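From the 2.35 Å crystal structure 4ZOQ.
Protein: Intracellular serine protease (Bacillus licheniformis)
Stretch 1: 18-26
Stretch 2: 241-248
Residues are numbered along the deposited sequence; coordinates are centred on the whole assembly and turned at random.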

ATOM      1  N   GLU B  18      13.921 -21.439  14.376  1.00 38.71           N
ATOM      2  CA  GLU B  18      12.551 -21.557  14.872  1.00 41.89           C
ATOM      3  C   GLU B  18      11.633 -20.420  14.409  1.00 41.44           C
ATOM      4  O   GLU B  18      10.411 -20.563  14.398  1.00 41.01           O
ATOM      5  N   LEU B  19      12.218 -19.353  13.884  1.00 37.90           N
ATOM      6  CA  LEU B  19      11.413 -18.241  13.407  1.00 39.02           C
ATOM      7  C   LEU B  19      10.668 -18.589  12.109  1.00 37.98           C
ATOM      8  O   LEU B  19       9.757 -17.877  11.707  1.00 31.71           O
ATOM      9  N   LYS B  20      11.073 -19.668  11.442  1.00 37.78           N
ATOM     10  CA  LYS B  20      10.381 -20.104  10.230  1.00 33.77           C
ATOM     11  C   LYS B  20       8.926 -20.447  10.513  1.00 34.32           C
ATOM     12  O   LYS B  20       8.075 -20.332   9.638  1.00 32.68           O
ATOM     13  N   GLU B  21       8.621 -20.825  11.745  1.00 36.85           N
ATOM     14  CA  GLU B  21       7.237 -21.138  12.086  1.00 37.66           C
ATOM     15  C   GLU B  21       6.275 -19.954  11.849  1.00 33.89           C
ATOM     16  O   GLU B  21       5.113 -20.154  11.522  1.00 35.62           O
ATOM     17  N   TYR B  22       6.768 -18.736  12.057  1.00 32.80           N
ATOM     18  CA  TYR B  22       5.959 -17.521  11.964  1.00 31.81           C
ATOM     19  C   TYR B  22       5.940 -16.963  10.544  1.00 30.45           C
ATOM     20  O   TYR B  22       5.252 -15.972  10.255  1.00 29.54           O
ATOM     21  N   LEU B  23       6.692 -17.616   9.663  1.00 28.69           N
ATOM     22  CA  LEU B  23       6.746 -17.254   8.262  1.00 28.71           C
ATOM     23  C   LEU B  23       5.931 -18.246   7.422  1.00 30.41           C
ATOM     24  O   LEU B  23       6.167 -18.396   6.216  1.00 29.47           O
ATOM     25  N   TRP B  24       4.984 -18.924   8.082  1.00 30.72           N
ATOM     26  CA  TRP B  24       4.071 -19.868   7.433  1.00 29.84           C
ATOM     27  C   TRP B  24       3.417 -19.234   6.220  1.00 27.35           C
ATOM     28  O   TRP B  24       3.272 -19.906   5.182  1.00 29.67           O
ATOM     29  N   PHE B  25       3.049 -17.951   6.335  1.00 25.91           N
ATOM     30  CA  PHE B  25       2.440 -17.224   5.209  1.00 27.09           C
ATOM     31  C   PHE B  25       3.425 -17.135   4.020  1.00 27.09           C
ATOM     32  O   PHE B  25       3.019 -17.228   2.861  1.00 25.98           O
ATOM     33  N   ALA B  26       4.714 -16.959   4.304  1.00 26.37           N
ATOM     34  CA  ALA B  26       5.708 -16.806   3.223  1.00 27.71           C
ATOM     35  C   ALA B  26       5.967 -18.149   2.549  1.00 28.85           C
ATOM     36  O   ALA B  26       6.041 -18.228   1.321  1.00 28.52           O
ATOM     37  N   ARG B 241      -3.422 -17.225  19.498  1.00 34.82           N
ATOM     38  CA  ARG B 241      -2.652 -18.345  18.962  1.00 35.07           C
ATOM     39  C   ARG B 241      -1.579 -17.696  18.139  1.00 37.00           C
ATOM     40  O   ARG B 241      -1.848 -17.079  17.103  1.00 35.33           O
ATOM     41  N   VAL B 242      -0.347 -17.855  18.599  1.00 33.33           N
ATOM     42  CA  VAL B 242       0.753 -17.081  18.057  1.00 33.80           C
ATOM     43  C   VAL B 242       1.110 -17.563  16.676  1.00 38.45           C
ATOM     44  O   VAL B 242       1.765 -16.842  15.903  1.00 36.28           O
ATOM     45  N   THR B 243       0.648 -18.778  16.367  1.00 32.75           N
ATOM     46  CA  THR B 243       0.840 -19.362  15.050  1.00 37.85           C
ATOM     47  C   THR B 243      -0.122 -18.798  14.016  1.00 35.24           C
ATOM     48  O   THR B 243       0.039 -19.057  12.822  1.00 37.99           O
ATOM     49  N   ASP B 244      -1.101 -18.017  14.466  1.00 31.81           N
ATOM     50  CA  ASP B 244      -2.030 -17.345  13.562  1.00 32.24           C
ATOM     51  C   ASP B 244      -1.551 -15.970  13.171  1.00 30.03           C
ATOM     52  O   ASP B 244      -2.107 -15.377  12.249  1.00 32.38           O
ATOM     53  N   LEU B 245      -0.518 -15.480  13.858  1.00 32.52           N
ATOM     54  CA  LEU B 245       0.124 -14.191  13.548  1.00 29.22           C
ATOM     55  C   LEU B 245       1.205 -14.348  12.477  1.00 29.06           C
ATOM     56  O   LEU B 245       1.635 -15.470  12.186  1.00 27.99           O
ATOM     57  N   VAL B 246       1.672 -13.235  11.913  1.00 27.07           N
ATOM     58  CA  VAL B 246       2.675 -13.313  10.863  1.00 25.67           C
ATOM     59  C   VAL B 246       3.923 -12.541  11.261  1.00 29.94           C
ATOM     60  O   VAL B 246       3.835 -11.505  11.933  1.00 28.50           O
ATOM     61  N   LEU B 247       5.093 -13.050  10.878  1.00 28.89           N
ATOM     62  CA  LEU B 247       6.324 -12.329  11.179  1.00 28.59           C
ATOM     63  C   LEU B 247       6.480 -11.123  10.243  1.00 30.15           C
ATOM     64  O   LEU B 247       6.136 -11.183   9.065  1.00 30.19           O
ATOM     65  N   THR B 248       7.023 -10.042  10.785  1.00 30.34           N
ATOM     66  CA  THR B 248       7.339  -8.831  10.029  1.00 29.84           C
ATOM     67  C   THR B 248       8.779  -8.387  10.292  1.00 32.35           C
ATOM     68  O   THR B 248       9.346  -8.601  11.384  1.00 30.86           O
TER

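Residues 18-26, a 3-10 segment leading into the start of a helix, pack against residues 241-248, where a loop runs into a strand; together they bury 502 Å² of surface. Leu247 is the bump most covered by the other stretch, with 113 Å² of its surface buried there. Its CA-to-CB bond points toward the first stretch, and with chi1 t and chi2 p the side chain enters a pocket lined by Leu19, Tyr22 and Leu23. The closest of these side chains is Tyr22, whose CB lies 3.8 Å from Leu247 CB, while Leu23 CG comes to 4.2 Å from the same Leu247 CB and Leu19 CB sits 4.4 Å from Leu247 CD2. The backbone holds this fit in register: Leu247 N donates a hydrogen bond to Tyr22 O at 3.0 Å.

Tyr22 also points toward its partner. Its m rotamer carries the ring over to the Val242 end of the loop, where Val242 O meets the ring edge, 3.9 Å from Tyr22 CD1.

Trp24 leaves its backbone sideways, but its p rotamer brings the indole across to the turn before the strand. Carbonyl oxygens gather around it there. Trp24 NE1 donates a hydrogen bond to Leu245 O at 2.9 Å, with the acceptor near the ring plane; Thr243 O, although only 3.1 Å from Trp24 NE1, is too poorly angled to bond. The six-membered part of the indole then packs on Val246, with Trp24 CZ2 3.6 Å from Val246 CG1.

Val246, in the m rotamer, is a bump shared by two aromatic rings. Phe25 points toward the strand in a p rotamer and places its CD1 3.5 Å from Val246 CB, so the valine is contacted by both Trp24 and Phe25. The phenyl ring reaches on along the strand, bringing Phe25 CE1 to 3.5 Å from Leu247 O. Leu245 and Thr248, by contrast, direct their CA-to-CB bonds away from this interface.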

ATOM      1  CB  GLU B  18      12.598 -21.589  16.415  1.00 44.37           C
ATOM      2  CG  GLU B  18      11.297 -21.253  17.192  1.00 47.23           C
ATOM      3  CD  GLU B  18      10.128 -22.186  16.913  1.00 64.35           C
ATOM      4  OE1 GLU B  18      10.358 -23.360  16.530  1.00 67.96           O
ATOM      5  OE2 GLU B  18       8.970 -21.733  17.086  1.00 58.55           O
ATOM      6  CB  LEU B  19      12.278 -17.012  13.211  1.00 37.53           C
ATOM      7  CG  LEU B  19      12.917 -16.505  14.502  1.00 38.48           C
ATOM      8  CD1 LEU B  19      13.591 -15.173  14.233  1.00 38.19           C
ATOM      9  CD2 LEU B  19      11.912 -16.407  15.634  1.00 38.54           C
ATOM     10  CB  LYS B  20      11.087 -21.308   9.607  1.00 34.52           C
ATOM     11  CG  LYS B  20      12.483 -20.975   9.085  1.00 40.95           C
ATOM     12  CD  LYS B  20      13.199 -22.190   8.492  1.00 47.28           C
ATOM     13  CE  LYS B  20      14.541 -21.758   7.899  1.00 57.80           C
ATOM     14  NZ  LYS B  20      15.400 -22.908   7.511  1.00 60.79           N
ATOM     15  CB  GLU B  21       7.145 -21.589  13.544  1.00 41.65           C
ATOM     16  CG  GLU B  21       7.609 -22.994  13.748  1.00 50.83           C
ATOM     17  CD  GLU B  21       6.835 -23.962  12.889  1.00 57.19           C
ATOM     18  OE1 GLU B  21       5.575 -23.922  12.922  1.00 60.11           O
ATOM     19  OE2 GLU B  21       7.495 -24.738  12.164  1.00 59.54           O
ATOM     20  CB  TYR B  22       6.505 -16.457  12.935  1.00 35.23           C
ATOM     21  CG  TYR B  22       6.692 -16.976  14.355  1.00 34.83           C
ATOM     22  CD1 TYR B  22       5.601 -17.334  15.143  1.00 36.24           C
ATOM     23  CD2 TYR B  22       7.958 -17.094  14.901  1.00 33.21           C
ATOM     24  CE1 TYR B  22       5.775 -17.811  16.423  1.00 37.03           C
ATOM     25  CE2 TYR B  22       8.142 -17.552  16.180  1.00 36.11           C
ATOM     26  CZ  TYR B  22       7.057 -17.919  16.940  1.00 41.06           C
ATOM     27  OH  TYR B  22       7.266 -18.390  18.224  1.00 46.49           O
ATOM     28  CB  LEU B  23       8.197 -17.202   7.787  1.00 28.70           C
ATOM     29  CG  LEU B  23       8.979 -15.915   8.116  1.00 31.70           C
ATOM     30  CD1 LEU B  23      10.485 -16.149   8.067  1.00 31.97           C
ATOM     31  CD2 LEU B  23       8.612 -14.807   7.152  1.00 27.87           C
ATOM     32  CB  TRP B  24       2.982 -20.368   8.397  1.00 26.42           C
ATOM     33  CG  TRP B  24       2.127 -19.271   8.968  1.00 29.80           C
ATOM     34  CD1 TRP B  24       2.317 -18.602  10.152  1.00 28.28           C
ATOM     35  CD2 TRP B  24       0.954 -18.697   8.366  1.00 26.72           C
ATOM     36  NE1 TRP B  24       1.315 -17.669  10.332  1.00 28.39           N
ATOM     37  CE2 TRP B  24       0.479 -17.695   9.243  1.00 26.55           C
ATOM     38  CE3 TRP B  24       0.259 -18.938   7.171  1.00 27.56           C
ATOM     39  CZ2 TRP B  24      -0.656 -16.936   8.965  1.00 26.93           C
ATOM     40  CZ3 TRP B  24      -0.848 -18.161   6.875  1.00 28.41           C
ATOM     41  CH2 TRP B  24      -1.305 -17.174   7.778  1.00 28.94           C
ATOM     42  CB  PHE B  25       1.964 -15.818   5.626  1.00 27.51           C
ATOM     43  CG  PHE B  25       3.086 -14.830   5.845  1.00 27.89           C
ATOM     44  CD1 PHE B  25       3.724 -14.743   7.074  1.00 27.08           C
ATOM     45  CD2 PHE B  25       3.534 -14.019   4.802  1.00 27.55           C
ATOM     46  CE1 PHE B  25       4.780 -13.859   7.256  1.00 27.88           C
ATOM     47  CE2 PHE B  25       4.586 -13.137   4.984  1.00 26.02           C
ATOM     48  CZ  PHE B  25       5.211 -13.064   6.202  1.00 25.72           C
ATOM     49  CB  ALA B  26       7.013 -16.204   3.747  1.00 24.01           C
ATOM     50  CB  ARG B 241      -3.563 -19.290  18.175  1.00 35.28           C
ATOM     51  CG  ARG B 241      -4.754 -19.581  19.072  1.00 41.13           C
ATOM     52  CD  ARG B 241      -6.046 -20.018  18.427  1.00 42.50           C
ATOM     53  NE  ARG B 241      -7.098 -19.790  19.415  1.00 46.60           N
ATOM     54  CZ  ARG B 241      -8.355 -19.469  19.134  1.00 43.23           C
ATOM     55  NH1 ARG B 241      -8.753 -19.405  17.878  1.00 50.91           N
ATOM     56  NH2 ARG B 241      -9.223 -19.250  20.109  1.00 40.07           N
ATOM     57  CB  VAL B 242       1.974 -17.170  18.972  1.00 33.84           C
ATOM     58  CG1 VAL B 242       1.672 -16.439  20.298  1.00 35.72           C
ATOM     59  CG2 VAL B 242       2.316 -18.622  19.237  1.00 29.07           C
ATOM     60  CB  THR B 243       0.632 -20.917  15.090  1.00 42.02           C
ATOM     61  OG1 THR B 243      -0.697 -21.225  15.562  1.00 40.93           O
ATOM     62  CG2 THR B 243       1.674 -21.589  15.991  1.00 32.72           C
ATOM     63  CB  ASP B 244      -3.438 -17.257  14.172  1.00 29.01           C
ATOM     64  CG  ASP B 244      -4.251 -18.546  13.971  1.00 36.60           C
ATOM     65  OD1 ASP B 244      -3.790 -19.417  13.212  1.00 36.81           O
ATOM     66  OD2 ASP B 244      -5.340 -18.708  14.579  1.00 38.28           O
ATOM     67  CB  LEU B 245       0.717 -13.593  14.825  1.00 27.84           C
ATOM     68  CG  LEU B 245      -0.258 -13.090  15.906  1.00 32.75           C
ATOM     69  CD1 LEU B 245       0.423 -12.855  17.282  1.00 24.44           C
ATOM     70  CD2 LEU B 245      -0.902 -11.769  15.405  1.00 31.16           C
ATOM     71  CB  VAL B 246       2.126 -12.801   9.487  1.00 26.39           C
ATOM     72  CG1 VAL B 246       0.975 -13.692   9.038  1.00 27.24           C
ATOM     73  CG2 VAL B 246       1.698 -11.317   9.519  1.00 24.10           C
ATOM     74  CB  LEU B 247       7.550 -13.247  11.084  1.00 28.55           C
ATOM     75  CG  LEU B 247       8.774 -12.762  11.881  1.00 29.50           C
ATOM     76  CD1 LEU B 247       8.447 -12.776  13.359  1.00 27.87           C
ATOM     77  CD2 LEU B 247      10.017 -13.590  11.615  1.00 29.24           C
ATOM     78  CB  THR B 248       6.411  -7.664  10.434  1.00 31.10           C
ATOM     79  OG1 THR B 248       6.572  -7.378  11.842  1.00 29.80           O
ATOM     80  CG2 THR B 248       4.972  -8.007  10.178  1.00 28.81           C
TER